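Long-range contact in ArsR family transcriptional regulator (PDB 6CDB), which probably represses transcription by binding DNA as a zinc-responsive regulator of the ArsR family in Staphylococcus aureus: residues A[28-32]-A[59-63]. The protein carries 1 engineered substitution. Sequence-based numbering, arbitrary orientation.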
loop_
_atom_site.group_PDB
_atom_site.type_symbol
_atom_site.label_atom_id
_atom_site.label_comp_id
_atom_site.label_asym_id
_atom_site.label_seq_id
_atom_site.Cartn_x
_atom_site.Cartn_y
_atom_site.Cartn_z
ATOM N N ARG A 28 10.177 7.580 0.152
ATOM C CA ARG A 28 9.490 7.092 -1.042
ATOM C C ARG A 28 8.025 7.504 -1.041
ATOM O O ARG A 28 7.473 7.833 -2.091
ATOM C CB ARG A 28 9.607 5.572 -1.155
ATOM C CG ARG A 28 10.982 5.103 -1.573
ATOM C CD ARG A 28 10.974 3.636 -1.980
ATOM N NE ARG A 28 12.336 3.133 -1.904
ATOM C CZ ARG A 28 12.743 2.211 -1.048
ATOM N NH1 ARG A 28 11.872 1.625 -0.228
ATOM N NH2 ARG A 28 14.023 1.852 -1.043
ATOM N N ILE A 29 7.379 7.493 0.125
ATOM C CA ILE A 29 6.015 8.004 0.210
ATOM C C ILE A 29 5.976 9.496 -0.121
ATOM O O ILE A 29 5.042 9.977 -0.774
ATOM C CB ILE A 29 5.427 7.703 1.599
ATOM C CG1 ILE A 29 5.129 6.198 1.727
ATOM C CG2 ILE A 29 4.168 8.531 1.856
ATOM C CD1 ILE A 29 4.249 5.654 0.583
ATOM N N ARG A 30 6.993 10.251 0.307
ATOM C CA ARG A 30 7.003 11.681 -0.003
ATOM C C ARG A 30 7.170 11.917 -1.498
ATOM O O ARG A 30 6.508 12.793 -2.088
ATOM C CB ARG A 30 8.113 12.387 0.784
ATOM C CG ARG A 30 7.803 12.576 2.262
ATOM C CD ARG A 30 8.471 13.848 2.762
ATOM N NE ARG A 30 9.919 13.713 2.755
ATOM C CZ ARG A 30 10.785 14.707 2.558
ATOM N NH1 ARG A 30 10.371 15.958 2.330
ATOM N NH2 ARG A 30 12.078 14.437 2.584
ATOM N N ILE A 31 8.052 11.148 -2.129
ATOM C CA ILE A 31 8.205 11.230 -3.579
ATOM C C ILE A 31 6.888 10.881 -4.269
ATOM O O ILE A 31 6.441 11.583 -5.188
ATOM C CB ILE A 31 9.344 10.305 -4.041
ATOM C CG1 ILE A 31 10.692 10.779 -3.469
ATOM C CG2 ILE A 31 9.365 10.197 -5.570
ATOM C CD1 ILE A 31 11.833 9.818 -3.736
ATOM N N MET A 32 6.248 9.785 -3.836
ATOM C CA MET A 32 5.020 9.342 -4.494
ATOM C C MET A 32 3.899 10.354 -4.318
ATOM O O MET A 32 3.108 10.572 -5.238
ATOM C CB MET A 32 4.576 7.988 -3.949
ATOM C CG MET A 32 5.521 6.827 -4.233
ATOM S SD MET A 32 5.490 6.251 -5.928
ATOM C CE MET A 32 3.977 5.277 -5.868
ATOM N N GLN A 59 15.822 5.920 -5.499
ATOM C CA GLN A 59 14.477 5.505 -5.107
ATOM C C GLN A 59 13.562 5.369 -6.317
ATOM O O GLN A 59 12.721 4.469 -6.363
ATOM C CB GLN A 59 13.882 6.490 -4.101
ATOM C CG GLN A 59 14.778 6.793 -2.918
ATOM C CD GLN A 59 15.331 5.544 -2.249
ATOM O OE1 GLN A 59 14.631 4.545 -2.087
ATOM N NE2 GLN A 59 16.603 5.599 -1.868
ATOM N N LEU A 60 13.726 6.239 -7.315
ATOM C CA LEU A 60 12.888 6.172 -8.510
ATOM C C LEU A 60 13.257 4.992 -9.400
ATOM O O LEU A 60 12.380 4.447 -10.084
ATOM C CB LEU A 60 12.988 7.471 -9.314
ATOM C CG LEU A 60 12.462 8.754 -8.694
ATOM C CD1 LEU A 60 12.872 9.966 -9.568
ATOM C CD2 LEU A 60 10.965 8.715 -8.556
ATOM N N LYS A 61 14.536 4.592 -9.438
ATOM C CA LYS A 61 14.863 3.343 -10.121
ATOM C C LYS A 61 14.131 2.189 -9.468
ATOM O O LYS A 61 13.548 1.341 -10.159
ATOM C CB LYS A 61 16.362 3.061 -10.117
ATOM C CG LYS A 61 17.230 4.203 -10.573
ATOM C CD LYS A 61 17.191 4.395 -12.072
ATOM C CE LYS A 61 17.825 5.735 -12.434
ATOM N NZ LYS A 61 19.254 5.790 -11.947
ATOM N N LEU A 62 14.125 2.151 -8.130
ATOM C CA LEU A 62 13.412 1.062 -7.463
ATOM C C LEU A 62 11.913 1.119 -7.757
ATOM O O LEU A 62 11.306 0.107 -8.117
ATOM C CB LEU A 62 13.665 1.089 -5.957
ATOM C CG LEU A 62 12.744 0.148 -5.163
ATOM C CD1 LEU A 62 12.786 -1.318 -5.668
ATOM C CD2 LEU A 62 13.081 0.199 -3.688
ATOM N N LEU A 63 11.304 2.301 -7.616
ATOM C CA LEU A 63 9.867 2.431 -7.845
ATOM C C LEU A 63 9.501 2.102 -9.286
ATOM O O LEU A 63 8.433 1.529 -9.550
ATOM C CB LEU A 63 9.399 3.845 -7.475
ATOM C CG LEU A 63 9.532 4.222 -5.996
ATOM C CD1 LEU A 63 9.257 5.711 -5.770
ATOM C CD2 LEU A 63 8.608 3.352 -5.123
#
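L63 is the main bump on helix 53-65, and its two methyl branches point into a hollow on helix 26-37 walled by R28, I31 and M32. The evidence is in the branch contacts: CD1 of L63 lies 3.8 Å from SD of M32, while CD2 of L63 meets CD of R28 at 3.9 Å. M32 reaches this spot because its chain folds back, the bend at chi2 (-74°) swinging the sulfur toward L63. I31 enters the hollow framed by Q59, L60 and, more loosely, L63: its CG2 packs on CD2 of L60 at 3.7 Å, and its CD1 rests on CB of Q59 at 3.9 Å. R28, extended from CG to NE, lies across Q59 and L62. At its guanidinium edge, OE1 of Q59 accepts two weak, bent hydrogen bonds, from NE of R28 at 2.7 Å (127° at the hydrogen) and from NH2 of R28 at 3.0 Å. Over one face of that group sits CD2 of L62, 3.3 Å from CZ of R28 and displaced toward the rim. NH1 of R28 hydrogen-bonds the carbonyl O of A22, and NE2 of Q59 hydrogen-bonds OD1 of N55. The segment axes, 11.0 Å apart and crossing at -77°, leave room for side chains to interleave within the helix-turn-helix domain, where 53-65 corresponds to the family's recognition helix. Helix 42-49 covers I31 and L60 through I45, L60 also touches Y80 of strand 77-82, and M32 continues the packing onto V87 and L91 of helix 85-99.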